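Local coordinates for PixA inclusion body protein (PDB 4LZK), which is of unknown function but belongs to the PixA family of bacterial inclusion body proteins, at the interface of chains A and B and the interface of chains A and C. Sequence-based numbering; all coordinates share one arbitrary frame. Chains: chain A/B/C, PixA inclusion body protein.

Contact 1: the interface of chains A and B. Residues chain A 42-43, 45, 161; chain B 11-13.
The carboxamide of A:Gln43, a flat group, and the puckered ring of A:Pro45 meet B:Ile11. The amide turns its nitrogen end to B:Ile11, NE2 lying 3.9 Å from CG1, with CG1 well away from the amide plane; the two side chains cross at about a right angle. The proline ring offers its CD and CG rim instead of a face: its CD is 3.9 Å from CG2 of B:Ile11, and its CG also comes near CD2 of B:Leu13. The B:Ile11 branches divide the work because CG1 is turned beside the backbone N (chi1 -66°), toward A:Gln43, while CG2 points to A:Pro45 and to A:Ser161, whose hydroxyl OG is 3.8 Å from it. Backbone links, both made by the poorly ordered B:Asn12, hold the segment in place. Its amide N donates to the A:Gln43 carbonyl O at 2.7 Å, fairly straight at the hydrogen (158°) but tilted 24° from the carbonyl plane. Water 1 joins the carbonyl O of A:Pro45 to that of B:Asn12. The patch thus fastens part of the N-terminal arm of chain B onto chain A, which may help the deposited assembly to form.

Contact 2: the interface of chains A and C. Residues chain A 56, 67-68; chain C 25, 54, 56, 68, 89.
A:Leu56 and C:Val25 meet tip to tip in the aliphatic part of the contact, CD1 lying 3.6 Å from CB and nearly as close to both valine methyls. The same methyl reaches CD1 of C:Leu56 at 4.0 Å, joining equivalent leucines. Nearer the backbone, CB of A:Leu56 rests on CD2 of C:Leu89. The side chain's other branch turns to the aromatic contact: CD2 lies 3.7 Å from CB of C:Phe54 and sits above the inner end of its ring, the side chains running past each other in opposite directions.

The A:Glu67 carboxylate, brought there by a bend at chi2 (-82°), stands on that same side of the ring but beyond the CE1–CZ edge, with OE1 leaning inward, 3.4 Å from CZ of C:Phe54. Carboxylate and ring planes are 30° apart. The carbonyl O of C:Gly68 lies in the ring plane at its edge.

Backbone meets backbone at the glycines, CA of A:Gly68 lying 4.1 Å from CA of C:Gly68. In the fold, the 53-57 strands face each other across a two-fold interface, perhaps not the one used in the cell, flanked by the 67-68 loops, strand 19-26 and the loop of C:Leu89, each repeated when the chains are exchanged.

Contact 3: the interface of chains A and B. Residues chain A 105-106, 157, 181; chain B 15, 61-62, 77.
The aliphatic stem of B:Lys15 crosses one face of the A:Tyr105 ring at a slant, at this junction of two PixA-family chains. The tight part begins there: CD of B:Lys15 sits 4.0 Å from the ring centroid, offset toward the rim, a CH-pi contact. On the opposite face CG2 of A:Val181 stands over the ring centre, so the ring is held between the lysine of the partner and a valine of its own chain. With every side-chain torsion of B:Lys15 near 180°, the stem is extended and carries its terminal amine NZ past the ring to the backbone beyond. There NZ donates to the carbonyl O of A:Tyr105 at 2.9 Å and to the hydroxyl OG of A:Ser106 at 2.6 Å. The same hydroxyl donates to the amide oxygen OD1 of B:Asn77 at 2.8 Å, so it both accepts and donates. OD1 lies in the plane of the A:Tyr105 ring at its edge, the amide being turned 67° to that ring. Its orientation is secured from within chain B by ND2, which uses an in-plane lone pair of the B:Pro61 carbonyl O. CG1 of A:Val181 packs on CA of B:Gly62 at 3.6 Å.

The looser side is mediated by solvent. Water 2 links the phenol OH of A:Tyr105, at 2.7 Å, to the carbonyl O of B:Pro61. Water 3 lies 3.0 Å from the amide N of B:Gly62 and makes a longer link to the A:Val181 carbonyl O.

Contact 4: the interface of chains A and B. Residues chain A 42, 177; chain B 4, 6.
B:Met4 has a polyproline-like backbone and B:Val6 a beta-like one in the N-terminal loop of chain B, which passes A:Tyr177 of strand 171-186 and the loop residue A:Ala42, whose backbone is turned (phi/psi -65/-20°). The tyrosine and B:Met4, a selenomethionine introduced into the crystallised protein, approach from opposite directions. The methyl CE of B:Met4 comes 3.4 Å from the phenol OH of A:Tyr177. It stands beyond the hydroxyl end and clearly off the ring plane, so the contact is made from above and not along the plane of the ring. A bend at chi3 (38°) folds the methyl back from the selenium, toward the tyrosine and also toward B:Val6, where CE is 3.7 Å from CG2.

A:Ala42 touches the valine as well. Its CB is 4.0 Å from CG2 of B:Val6, the valine branch that lies beside its own backbone N. Within chain A, the same CB sits 3.6 Å above the A:Tyr177 ring plane, over the ring centre. The alanine methyl is therefore a spacer between the aromatic face and the valine; it occupies the middle of that face, while CE stands above the same side, out beyond the hydroxyl. Small, mostly apolar and widely spaced, the patch gives a light seat for the start of the chain B arm, probably helping to guide it over the surface of chain A.

Contact 1: the interface of chains A and B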
loop_
_atom_site.group_PDB
_atom_site.type_symbol
_atom_site.label_atom_id
_atom_site.label_comp_id
_atom_site.label_asym_id
_atom_site.label_seq_id
_atom_site.Cartn_x
_atom_site.Cartn_y
_atom_site.Cartn_z
ATOM N N ALA A 42 -26.485 20.447 9.607
ATOM C CA ALA A 42 -25.260 20.782 8.920
ATOM C C ALA A 42 -24.171 21.453 9.816
ATOM O O ALA A 42 -23.014 21.467 9.455
ATOM C CB ALA A 42 -25.532 21.577 7.697
ATOM N N GLN A 43 -24.562 22.026 10.954
ATOM C CA GLN A 43 -23.645 22.624 11.893
ATOM C C GLN A 43 -23.061 21.576 12.778
ATOM O O GLN A 43 -22.157 21.882 13.529
ATOM C CB GLN A 43 -24.360 23.656 12.815
ATOM C CG GLN A 43 -25.277 24.655 12.117
ATOM C CD GLN A 43 -24.583 25.608 11.193
ATOM O OE1 GLN A 43 -25.216 26.207 10.353
ATOM N NE2 GLN A 43 -23.297 25.808 11.380
ATOM N N PRO A 45 -22.091 17.767 11.834
ATOM C CA PRO A 45 -22.083 16.583 10.978
ATOM C C PRO A 45 -21.610 15.325 11.703
ATOM O O PRO A 45 -20.914 15.388 12.688
ATOM C CB PRO A 45 -21.171 16.974 9.836
ATOM C CG PRO A 45 -20.366 18.097 10.353
ATOM C CD PRO A 45 -21.282 18.848 11.259
ATOM N N SER A 161 -16.504 18.639 5.669
ATOM C CA SER A 161 -17.899 18.329 5.822
ATOM C C SER A 161 -18.652 18.241 4.479
ATOM O O SER A 161 -18.439 19.044 3.548
ATOM C CB SER A 161 -18.553 19.402 6.704
ATOM O OG SER A 161 -18.020 19.391 8.026
ATOM N N ILE B 11 -19.522 25.236 12.504
ATOM C CA ILE B 11 -19.670 23.846 12.186
ATOM C C ILE B 11 -18.899 23.113 13.258
ATOM O O ILE B 11 -17.687 23.072 13.235
ATOM C CB ILE B 11 -19.174 23.537 10.752
ATOM C CG1 ILE B 11 -20.109 24.253 9.744
ATOM C CG2 ILE B 11 -19.135 22.043 10.524
ATOM C CD1 ILE B 11 -19.610 24.369 8.350
ATOM N N ASN B 12 -19.619 22.502 14.177
ATOM C CA ASN B 12 -18.995 21.887 15.315
ATOM C C ASN B 12 -18.798 20.374 15.164
ATOM O O ASN B 12 -19.740 19.611 14.909
ATOM C CB ASN B 12 -19.740 22.330 16.575
ATOM C CG ASN B 12 -19.532 23.855 16.854
ATOM O OD1 ASN B 12 -18.515 24.266 17.432
ATOM N ND2 ASN B 12 -20.477 24.699 16.392
ATOM N N LEU B 13 -17.542 19.940 15.320
ATOM C CA LEU B 13 -17.119 18.534 15.054
ATOM C C LEU B 13 -17.019 17.663 16.297
ATOM O O LEU B 13 -16.602 16.474 16.242
ATOM C CB LEU B 13 -15.739 18.576 14.400
ATOM C CG LEU B 13 -15.701 19.480 13.173
ATOM C CD1 LEU B 13 -14.282 19.523 12.676
ATOM C CD2 LEU B 13 -16.654 19.115 12.028
HETATM O O HOH W 1 -20.165 16.965 14.732
#

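Contact 2: the interface of chains A and C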
loop_
_atom_site.group_PDB
_atom_site.type_symbol
_atom_site.label_atom_id
_atom_site.label_comp_id
_atom_site.label_asym_id
_atom_site.label_seq_id
_atom_site.Cartn_x
_atom_site.Cartn_y
_atom_site.Cartn_z
ATOM N N LEU A 56 -7.528 11.214 -3.783
ATOM C CA LEU A 56 -6.540 11.082 -4.870
ATOM C C LEU A 56 -5.986 12.481 -5.139
ATOM O O LEU A 56 -6.779 13.470 -5.042
ATOM C CB LEU A 56 -7.248 10.687 -6.105
ATOM C CG LEU A 56 -7.954 9.333 -5.995
ATOM C CD1 LEU A 56 -8.776 9.177 -7.197
ATOM C CD2 LEU A 56 -6.976 8.173 -5.782
ATOM N N GLU A 67 -1.921 7.226 -2.159
ATOM C CA GLU A 67 -2.988 7.497 -3.155
ATOM C C GLU A 67 -4.094 6.473 -2.913
ATOM O O GLU A 67 -3.814 5.270 -2.777
ATOM C CB GLU A 67 -2.511 7.408 -4.600
ATOM C CG GLU A 67 -1.537 8.487 -5.070
ATOM C CD GLU A 67 -2.145 9.835 -5.510
ATOM O OE1 GLU A 67 -3.397 10.051 -5.411
ATOM O OE2 GLU A 67 -1.315 10.682 -5.986
ATOM N N GLY A 68 -5.321 6.940 -2.797
ATOM C CA GLY A 68 -6.448 6.044 -2.657
ATOM C C GLY A 68 -6.847 6.005 -1.162
ATOM O O GLY A 68 -7.987 5.757 -0.824
ATOM N N VAL C 25 -10.401 7.566 -12.224
ATOM C CA VAL C 25 -10.064 8.978 -12.064
ATOM C C VAL C 25 -8.756 9.273 -12.778
ATOM O O VAL C 25 -7.720 8.792 -12.365
ATOM C CB VAL C 25 -9.992 9.363 -10.586
ATOM C CG1 VAL C 25 -9.564 10.850 -10.401
ATOM C CG2 VAL C 25 -11.335 9.058 -9.917
ATOM N N PHE C 54 -6.088 6.539 -11.548
ATOM C CA PHE C 54 -6.356 5.807 -10.311
ATOM C C PHE C 54 -7.717 5.083 -10.509
ATOM O O PHE C 54 -8.610 5.624 -11.165
ATOM C CB PHE C 54 -6.478 6.797 -9.197
ATOM C CG PHE C 54 -5.331 7.747 -9.086
ATOM C CD1 PHE C 54 -4.161 7.363 -8.463
ATOM C CD2 PHE C 54 -5.414 9.032 -9.576
ATOM C CE1 PHE C 54 -3.083 8.249 -8.325
ATOM C CE2 PHE C 54 -4.330 9.936 -9.439
ATOM C CZ PHE C 54 -3.177 9.534 -8.806
ATOM N N LEU C 56 -10.900 3.085 -8.371
ATOM C CA LEU C 56 -11.494 2.828 -7.066
ATOM C C LEU C 56 -12.730 1.970 -7.259
ATOM O O LEU C 56 -13.401 2.067 -8.339
ATOM C CB LEU C 56 -11.926 4.147 -6.517
ATOM C CG LEU C 56 -10.775 5.182 -6.377
ATOM C CD1 LEU C 56 -11.402 6.440 -5.908
ATOM C CD2 LEU C 56 -9.632 4.783 -5.478
ATOM N N GLY C 68 -6.873 2.572 -5.604
ATOM C CA GLY C 68 -6.049 3.666 -5.999
ATOM C C GLY C 68 -5.236 3.389 -7.209
ATOM O O GLY C 68 -4.993 4.267 -7.994
ATOM N N LEU C 89 -9.543 14.463 -12.315
ATOM C CA LEU C 89 -9.224 14.867 -10.964
ATOM C C LEU C 89 -10.035 16.087 -10.536
ATOM O O LEU C 89 -10.226 16.306 -9.330
ATOM C CB LEU C 89 -7.724 15.121 -10.768
ATOM C CG LEU C 89 -6.870 13.849 -10.593
ATOM C CD1 LEU C 89 -5.388 14.127 -10.877
ATOM C CD2 LEU C 89 -7.114 13.344 -9.131
#

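Contact 3: the interface of chains A and B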
loop_
_atom_site.group_PDB
_atom_site.type_symbol
_atom_site.label_atom_id
_atom_site.label_comp_id
_atom_site.label_asym_id
_atom_site.label_seq_id
_atom_site.Cartn_x
_atom_site.Cartn_y
_atom_site.Cartn_z
ATOM N N TYR A 105 -8.705 20.787 11.889
ATOM C CA TYR A 105 -9.096 19.896 12.949
ATOM C C TYR A 105 -8.014 19.728 14.000
ATOM O O TYR A 105 -8.326 19.621 15.197
ATOM C CB TYR A 105 -9.393 18.498 12.352
ATOM C CG TYR A 105 -10.012 17.470 13.298
ATOM C CD1 TYR A 105 -11.342 17.501 13.580
ATOM C CD2 TYR A 105 -9.257 16.463 13.863
ATOM C CE1 TYR A 105 -11.933 16.573 14.422
ATOM C CE2 TYR A 105 -9.807 15.515 14.736
ATOM C CZ TYR A 105 -11.157 15.541 14.982
ATOM O OH TYR A 105 -11.737 14.647 15.829
ATOM N N SER A 106 -6.768 19.514 13.548
ATOM C CA SER A 106 -5.622 19.388 14.443
ATOM C C SER A 106 -4.426 20.030 13.836
ATOM O O SER A 106 -4.383 20.280 12.648
ATOM C CB SER A 106 -5.262 17.946 14.710
ATOM O OG SER A 106 -6.243 17.238 15.489
ATOM N N TYR A 157 -4.216 18.515 10.292
ATOM C CA TYR A 157 -5.294 17.592 9.960
ATOM C C TYR A 157 -6.505 18.485 9.645
ATOM O O TYR A 157 -6.757 19.484 10.382
ATOM C CB TYR A 157 -5.665 16.625 11.083
ATOM C CG TYR A 157 -4.562 15.702 11.549
ATOM C CD1 TYR A 157 -3.304 15.656 10.942
ATOM C CD2 TYR A 157 -4.737 14.958 12.706
ATOM C CE1 TYR A 157 -2.283 14.837 11.465
ATOM C CE2 TYR A 157 -3.751 14.137 13.173
ATOM C CZ TYR A 157 -2.538 14.109 12.603
ATOM O OH TYR A 157 -1.605 13.291 13.220
ATOM N N VAL A 181 -11.808 13.363 8.415
ATOM C CA VAL A 181 -10.640 14.085 8.810
ATOM C C VAL A 181 -9.444 13.514 7.954
ATOM O O VAL A 181 -9.327 12.281 7.796
ATOM C CB VAL A 181 -10.320 13.934 10.286
ATOM C CG1 VAL A 181 -8.932 14.556 10.536
ATOM C CG2 VAL A 181 -11.382 14.641 11.155
ATOM N N LYS B 15 -14.746 17.243 18.601
ATOM C CA LYS B 15 -13.473 16.569 18.763
ATOM C C LYS B 15 -13.299 16.113 20.190
ATOM O O LYS B 15 -13.547 16.850 21.114
ATOM C CB LYS B 15 -12.375 17.532 18.350
ATOM C CG LYS B 15 -10.976 16.937 18.396
ATOM C CD LYS B 15 -9.933 17.879 17.811
ATOM C CE LYS B 15 -8.536 17.251 17.911
ATOM N NZ LYS B 15 -7.513 18.260 17.574
ATOM N N PRO B 61 -11.066 9.194 13.936
ATOM C CA PRO B 61 -10.809 10.417 13.204
ATOM C C PRO B 61 -9.454 11.025 13.491
ATOM O O PRO B 61 -9.106 11.195 14.679
ATOM C CB PRO B 61 -11.902 11.383 13.737
ATOM C CG PRO B 61 -12.950 10.511 14.263
ATOM C CD PRO B 61 -12.322 9.253 14.709
ATOM N N GLY B 62 -8.721 11.416 12.438
ATOM C CA GLY B 62 -7.428 11.958 12.551
ATOM C C GLY B 62 -6.401 10.915 12.947
ATOM O O GLY B 62 -5.324 11.244 13.397
ATOM N N ASN B 77 -3.776 12.322 17.133
ATOM C CA ASN B 77 -4.078 13.709 17.607
ATOM C C ASN B 77 -3.429 13.868 18.964
ATOM O O ASN B 77 -3.477 12.956 19.795
ATOM C CB ASN B 77 -5.551 13.947 17.727
ATOM C CG ASN B 77 -6.328 13.605 16.478
ATOM O OD1 ASN B 77 -6.397 14.422 15.541
ATOM N ND2 ASN B 77 -6.886 12.390 16.430
HETATM O O HOH W 2 -10.181 12.698 16.848
HETATM O O HOH W 3 -9.722 10.051 10.017
#

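Contact 4: the interface of chains A and B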
loop_
_atom_site.group_PDB
_atom_site.type_symbol
_atom_site.label_atom_id
_atom_site.label_comp_id
_atom_site.label_asym_id
_atom_site.label_seq_id
_atom_site.Cartn_x
_atom_site.Cartn_y
_atom_site.Cartn_z
ATOM N N ALA A 42 -26.485 20.447 9.607
ATOM C CA ALA A 42 -25.260 20.782 8.920
ATOM C C ALA A 42 -24.171 21.453 9.816
ATOM O O ALA A 42 -23.014 21.467 9.455
ATOM C CB ALA A 42 -25.532 21.577 7.697
ATOM N N TYR A 177 -25.601 14.697 6.939
ATOM C CA TYR A 177 -24.466 15.584 6.831
ATOM C C TYR A 177 -23.359 14.903 7.567
ATOM O O TYR A 177 -23.578 14.397 8.689
ATOM C CB TYR A 177 -24.676 16.957 7.445
ATOM C CG TYR A 177 -25.755 17.792 6.764
ATOM C CD1 TYR A 177 -25.520 18.347 5.520
ATOM C CD2 TYR A 177 -26.939 17.979 7.330
ATOM C CE1 TYR A 177 -26.482 19.051 4.874
ATOM C CE2 TYR A 177 -27.960 18.745 6.695
ATOM C CZ TYR A 177 -27.698 19.282 5.462
ATOM O OH TYR A 177 -28.599 20.065 4.719
HETATM N N MSE B 4 -30.921 26.845 2.611
HETATM C CA MSE B 4 -30.814 26.965 4.068
HETATM C C MSE B 4 -29.498 27.596 4.504
HETATM O O MSE B 4 -28.431 27.251 3.985
HETATM C CB MSE B 4 -30.989 25.580 4.700
HETATM C CG MSE B 4 -31.135 25.639 6.198
HETATM SE SE MSE B 4 -30.624 23.888 6.805
HETATM C CE MSE B 4 -29.125 23.316 5.666
ATOM N N VAL B 6 -26.294 28.077 6.315
ATOM C CA VAL B 6 -25.376 27.350 7.132
ATOM C C VAL B 6 -24.325 28.359 7.521
ATOM O O VAL B 6 -23.833 29.094 6.678
ATOM C CB VAL B 6 -24.796 26.122 6.370
ATOM C CG1 VAL B 6 -23.766 25.377 7.222
ATOM C CG2 VAL B 6 -25.920 25.151 6.056
#

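Contacts 1, 3 and 4 belong to the interface of chains A and B. The centres of the C-alpha atoms of contacts 1 and 4, which share A:Ala42, are about 8 Å apart; measured likewise, contacts 1 and 3 are about 13 Å apart and contacts 3 and 4 about 21 Å. The chain B arm runs from contact 4 through contact 1 to contact 3. Strand 171-186 of chain A serves contacts 3 and 4, strand 154-168 contacts 1 and 3. Contact 2, its centre 22 to 28 Å from theirs, joins chain C. Chain A thus touches two partners in the six-chain deposited assembly; the structure alone does not show the form in solution.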